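Local coordinates for hypothetical protein (Pseudomonas aeruginosa, PDB 2IGS) that is of unknown function but belongs to the DUF3218 family, grouped with the lysozyme clan, and folds as a largely helical domain with a small antiparallel sheet, at residues M167-I173 / T208-Y213; K174-G178 / T196-L201. All coordinates share one frame; numbering follows the deposited sequence.

Contact 1. Residues M167-I173 / T208-Y213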
loop_
_atom_site.group_PDB
_atom_site.type_symbol
_atom_site.label_atom_id
_atom_site.label_comp_id
_atom_site.label_asym_id
_atom_site.label_seq_id
_atom_site.Cartn_x
_atom_site.Cartn_y
_atom_site.Cartn_z
HETATM N N MSE F 167 -11.052 30.451 -19.617
HETATM C CA MSE F 167 -9.743 31.094 -19.651
HETATM C C MSE F 167 -9.867 32.612 -19.783
HETATM O O MSE F 167 -10.661 33.105 -20.570
HETATM C CB MSE F 167 -8.913 30.534 -20.798
HETATM C CG MSE F 167 -8.312 29.184 -20.471
HETATM SE SE MSE F 167 -7.573 28.230 -21.992
HETATM C CE MSE F 167 -7.981 26.488 -21.298
ATOM N N THR F 168 -9.081 33.345 -19.004
ATOM C CA THR F 168 -9.013 34.807 -19.127
ATOM C C THR F 168 -7.911 35.202 -20.141
ATOM O O THR F 168 -6.705 35.042 -19.881
ATOM C CB THR F 168 -8.768 35.464 -17.755
ATOM O OG1 THR F 168 -9.698 34.931 -16.813
ATOM C CG2 THR F 168 -8.963 36.958 -17.833
ATOM N N LEU F 169 -8.349 35.716 -21.288
ATOM C CA LEU F 169 -7.493 35.896 -22.456
ATOM C C LEU F 169 -7.994 37.060 -23.317
ATOM O O LEU F 169 -9.202 37.148 -23.580
ATOM C CB LEU F 169 -7.511 34.595 -23.256
ATOM C CG LEU F 169 -6.339 34.110 -24.103
ATOM C CD1 LEU F 169 -4.991 34.306 -23.445
ATOM C CD2 LEU F 169 -6.575 32.641 -24.404
ATOM N N PRO F 170 -7.091 37.974 -23.743
ATOM C CA PRO F 170 -7.532 39.037 -24.660
ATOM C C PRO F 170 -8.133 38.463 -25.940
ATOM O O PRO F 170 -7.752 37.356 -26.368
ATOM C CB PRO F 170 -6.244 39.808 -24.988
ATOM C CG PRO F 170 -5.128 38.917 -24.579
ATOM C CD PRO F 170 -5.659 38.094 -23.429
ATOM N N GLU F 171 -9.066 39.221 -26.518
ATOM C CA GLU F 171 -9.819 38.866 -27.725
ATOM C C GLU F 171 -8.975 38.227 -28.829
ATOM O O GLU F 171 -9.307 37.147 -29.329
ATOM C CB GLU F 171 -10.530 40.105 -28.291
ATOM C CG GLU F 171 -11.756 40.557 -27.503
ATOM C CD GLU F 171 -12.330 41.895 -27.981
ATOM O OE1 GLU F 171 -12.314 42.164 -29.204
ATOM O OE2 GLU F 171 -12.801 42.674 -27.122
ATOM N N ASP F 172 -7.890 38.904 -29.198
ATOM C CA ASP F 172 -7.087 38.537 -30.387
ATOM C C ASP F 172 -6.365 37.187 -30.271
ATOM O O ASP F 172 -6.223 36.471 -31.259
ATOM C CB ASP F 172 -6.096 39.647 -30.740
ATOM C CG ASP F 172 -6.777 40.875 -31.330
ATOM O OD1 ASP F 172 -6.176 41.968 -31.271
ATOM O OD2 ASP F 172 -7.907 40.752 -31.861
ATOM N N ILE F 173 -5.923 36.853 -29.060
ATOM C CA ILE F 173 -5.349 35.538 -28.765
ATOM C C ILE F 173 -6.434 34.461 -28.748
ATOM O O ILE F 173 -6.265 33.373 -29.304
ATOM C CB ILE F 173 -4.522 35.549 -27.442
ATOM C CG1 ILE F 173 -3.535 36.726 -27.439
ATOM C CG2 ILE F 173 -3.766 34.228 -27.272
ATOM C CD1 ILE F 173 -2.608 36.767 -26.247
ATOM N N THR F 208 1.253 34.965 -22.571
ATOM C CA THR F 208 -0.138 35.287 -22.184
ATOM C C THR F 208 -1.047 34.040 -22.268
ATOM O O THR F 208 -1.809 33.760 -21.342
ATOM C CB THR F 208 -0.729 36.446 -23.036
ATOM O OG1 THR F 208 0.205 37.526 -23.089
ATOM C CG2 THR F 208 -2.041 36.972 -22.471
ATOM N N LEU F 209 -0.951 33.311 -23.380
ATOM C CA LEU F 209 -1.716 32.099 -23.606
ATOM C C LEU F 209 -1.335 31.056 -22.572
ATOM O O LEU F 209 -2.233 30.413 -21.984
ATOM C CB LEU F 209 -1.456 31.552 -25.029
ATOM C CG LEU F 209 -2.055 30.201 -25.464
ATOM C CD1 LEU F 209 -3.589 30.307 -25.563
ATOM C CD2 LEU F 209 -1.467 29.691 -26.809
ATOM N N LEU F 210 -0.019 30.907 -22.346
ATOM C CA LEU F 210 0.523 29.917 -21.414
ATOM C C LEU F 210 -0.071 30.060 -20.011
ATOM O O LEU F 210 -0.487 29.082 -19.401
ATOM C CB LEU F 210 2.060 30.011 -21.338
ATOM C CG LEU F 210 2.771 29.026 -20.397
ATOM C CD1 LEU F 210 2.780 27.605 -20.991
ATOM C CD2 LEU F 210 4.194 29.472 -20.087
ATOM N N LEU F 211 -0.077 31.287 -19.515
ATOM C CA LEU F 211 -0.594 31.589 -18.190
ATOM C C LEU F 211 -2.115 31.450 -18.123
ATOM O O LEU F 211 -2.635 30.999 -17.122
ATOM C CB LEU F 211 -0.169 33.010 -17.784
ATOM C CG LEU F 211 1.337 33.214 -17.596
ATOM C CD1 LEU F 211 1.663 34.660 -17.265
ATOM C CD2 LEU F 211 1.899 32.249 -16.550
ATOM N N ALA F 212 -2.821 31.828 -19.185
ATOM C CA ALA F 212 -4.278 31.670 -19.211
ATOM C C ALA F 212 -4.719 30.212 -19.060
ATOM O O ALA F 212 -5.598 29.890 -18.258
ATOM C CB ALA F 212 -4.858 32.264 -20.512
ATOM N N TYR F 213 -4.124 29.362 -19.887
ATOM C CA TYR F 213 -4.308 27.917 -19.891
ATOM C C TYR F 213 -3.971 27.329 -18.527
ATOM O O TYR F 213 -4.818 26.717 -17.882
ATOM C CB TYR F 213 -3.399 27.334 -20.965
ATOM C CG TYR F 213 -3.385 25.823 -21.056
ATOM C CD1 TYR F 213 -4.379 25.142 -21.750
ATOM C CD2 TYR F 213 -2.332 25.079 -20.510
ATOM C CE1 TYR F 213 -4.375 23.751 -21.848
ATOM C CE2 TYR F 213 -2.312 23.671 -20.609
ATOM C CZ TYR F 213 -3.337 23.020 -21.276
ATOM O OH TYR F 213 -3.348 21.644 -21.391
HETATM O O HOH W 1 -7.080 31.816 -17.312
#
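Leu169 and Ala212 meet at the middle of this contact, with Leu169 CD1 3.6 Å from Ala212 CB. The same methyl also touches backbone, 3.9 Å from Thr208 O and 4.0 Å from Leu209 CA, while CD2, the other branch, approaches Leu209 CD1 at 4.0 Å, the two leucine side chains being set at a slant to each other. Met167, a selenomethionine, runs alongside Tyr213 and points the same way; its chain leaves the extended form at the CG-SE bond (chi3 -148°), and CE comes 3.9 Å from Tyr213 CD1, oblique to the ring. Ile173 crosses Thr208 at roughly a right angle, bringing its CD1 3.7 Å from Thr208 CB. CD of Pro170, the N-cap residue of helix 171-177, meets Thr208 CG2. No direct hydrogen bond joins the segments; one water bridges them, accepting from Thr168 N (3.0 Å) and donating to Ala212 O (2.6 Å). The hydroxyl of Thr208 is held by Thr204 O within its own helix. Helix 87-113 flanks the contact, Leu98 and Met102 touching Thr208 and Asn105 bonding Thr168 O, while Val154 of strand 154-155 packs on Leu209 and Tyr213.

Contact 2. Residues K174-G178 / T196-L201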
loop_
_atom_site.group_PDB
_atom_site.type_symbol
_atom_site.label_atom_id
_atom_site.label_comp_id
_atom_site.label_asym_id
_atom_site.label_seq_id
_atom_site.Cartn_x
_atom_site.Cartn_y
_atom_site.Cartn_z
ATOM N N LYS F 174 -7.558 34.775 -28.119
ATOM C CA LYS F 174 -8.744 33.910 -28.153
ATOM C C LYS F 174 -9.195 33.590 -29.603
ATOM O O LYS F 174 -9.521 32.448 -29.919
ATOM C CB LYS F 174 -9.887 34.546 -27.335
ATOM C CG LYS F 174 -10.721 33.552 -26.549
ATOM C CD LYS F 174 -11.981 34.193 -25.969
ATOM C CE LYS F 174 -13.031 33.137 -25.502
ATOM N NZ LYS F 174 -12.612 32.299 -24.292
ATOM N N ALA F 175 -9.177 34.592 -30.479
ATOM C CA ALA F 175 -9.566 34.427 -31.882
ATOM C C ALA F 175 -8.561 33.611 -32.708
ATOM O O ALA F 175 -8.943 32.882 -33.641
ATOM C CB ALA F 175 -9.802 35.797 -32.534
ATOM N N LEU F 176 -7.284 33.756 -32.372
ATOM C CA LEU F 176 -6.184 33.067 -33.053
ATOM C C LEU F 176 -6.118 31.585 -32.718
ATOM O O LEU F 176 -5.826 30.755 -33.568
ATOM C CB LEU F 176 -4.854 33.724 -32.659
ATOM C CG LEU F 176 -3.537 33.138 -33.174
ATOM C CD1 LEU F 176 -3.264 33.506 -34.635
ATOM C CD2 LEU F 176 -2.429 33.616 -32.283
ATOM N N VAL F 177 -6.389 31.259 -31.461
ATOM C CA VAL F 177 -6.078 29.941 -30.926
ATOM C C VAL F 177 -7.315 29.050 -30.812
ATOM O O VAL F 177 -7.205 27.817 -30.838
ATOM C CB VAL F 177 -5.335 30.106 -29.581
ATOM C CG1 VAL F 177 -5.290 28.838 -28.829
ATOM C CG2 VAL F 177 -3.934 30.605 -29.848
ATOM N N GLY F 178 -8.487 29.686 -30.721
ATOM C CA GLY F 178 -9.772 29.004 -30.603
ATOM C C GLY F 178 -10.046 27.936 -31.640
ATOM O O GLY F 178 -10.584 26.886 -31.295
ATOM N N THR F 196 -1.465 29.414 -39.107
ATOM C CA THR F 196 -2.019 30.656 -38.553
ATOM C C THR F 196 -1.510 30.925 -37.132
ATOM O O THR F 196 -1.091 32.047 -36.811
ATOM C CB THR F 196 -3.573 30.601 -38.464
ATOM O OG1 THR F 196 -4.097 30.361 -39.759
ATOM C CG2 THR F 196 -4.138 31.925 -37.994
ATOM N N ILE F 197 -1.585 29.905 -36.291
ATOM C CA ILE F 197 -1.214 30.021 -34.881
ATOM C C ILE F 197 0.284 30.244 -34.788
ATOM O O ILE F 197 0.740 31.173 -34.125
ATOM C CB ILE F 197 -1.666 28.784 -34.033
ATOM C CG1 ILE F 197 -3.213 28.740 -33.942
ATOM C CG2 ILE F 197 -1.025 28.839 -32.637
ATOM C CD1 ILE F 197 -3.774 27.507 -33.199
ATOM N N LYS F 198 1.028 29.424 -35.508
ATOM C CA LYS F 198 2.447 29.555 -35.576
ATOM C C LYS F 198 2.871 30.962 -35.974
ATOM O O LYS F 198 3.662 31.598 -35.278
ATOM C CB LYS F 198 2.979 28.562 -36.584
ATOM C CG LYS F 198 4.346 28.120 -36.240
ATOM C CD LYS F 198 5.183 28.098 -37.473
ATOM C CE LYS F 198 6.432 27.279 -37.276
ATOM N NZ LYS F 198 7.129 27.484 -36.010
ATOM N N SER F 199 2.351 31.434 -37.094
ATOM C CA SER F 199 2.707 32.744 -37.635
ATOM C C SER F 199 2.218 33.904 -36.783
ATOM O O SER F 199 2.888 34.928 -36.718
ATOM C CB SER F 199 2.164 32.891 -39.047
ATOM O OG SER F 199 2.793 31.960 -39.890
ATOM N N GLY F 200 1.054 33.735 -36.152
ATOM C CA GLY F 200 0.430 34.744 -35.303
ATOM C C GLY F 200 1.050 34.927 -33.915
ATOM O O GLY F 200 0.857 35.974 -33.270
ATOM N N LEU F 201 1.802 33.939 -33.441
ATOM C CA LEU F 201 2.259 33.999 -32.056
ATOM C C LEU F 201 3.505 34.847 -31.912
ATOM O O LEU F 201 4.365 34.864 -32.794
ATOM C CB LEU F 201 2.501 32.609 -31.446
ATOM C CG LEU F 201 1.309 31.792 -30.934
ATOM C CD1 LEU F 201 1.816 30.544 -30.244
ATOM C CD2 LEU F 201 0.396 32.596 -29.980
#
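Leu176 supplies most of the apolar contact between 174-178 and 196-201, one methyl meeting helix 190-200 and the other the residue just after its end. With CG anti to the backbone N (chi1 176°), the side chain extends across to the second segment: CD2 packs on Leu201 CD2 at 3.8 Å, the two side chains lying aslant, and CD1 reaches Thr196 CG2, also at 3.8 Å, as Leu176 and Thr196 pass each other in opposite directions. Val177 adds a looser touch, CG2 to Ile197 CG2 at 4.4 Å.

A second group sets side-chain carbons against backbone. Leu176 CD1 is 3.4 Å from Thr196 O and 4.0 Å from Gly200 CA, where the lack of a side chain lets the leucine lie directly against the helix. In the reverse direction Ile197 CG1 lies 3.3 Å from Leu176 O, with Ile197 CD1 extending to Val177 CA at 4.0 Å. These are van der Waals contacts; hydrogen bonding stays inside each helix, as in Gly200 N to Thr196 O, and Thr196 OG1 bonds to Asp192 O.

Ile197 also packs on Val132 and Leu148, and Leu201 on Val150, while Val177 and Ile197 both touch Leu156. The closest CA atoms, those of Leu176 and Ile197, are 6.1 Å apart, evidence of close helix-helix packing between the later part of helix 171-177 and helix 190-200, which itself lies on the three-stranded antiparallel sheet.

From the N terminus, the chain passes through helix 87-113 and the three-stranded antiparallel sheet before reaching 167-173, which runs straight on into 174-178. Contact 2 closes the inner loop, returning at 196-201 after 17 residues; contact 1 closes the outer one at 208-213, with 34 residues between its segments, so contact 2 is nested within it. Helix 171-177 serves both, its start facing helix 203-216 and its later part facing helix 190-200, two helices consecutive in the chain. The contact centres are about 11 Å apart, and Leu209 CD1 meets Val177 CG1 at 4.0 Å, joining the packing. Together they tie helix 171-177 to both C-terminal helices, helix 87-113 flanking contact 1 and the sheet both.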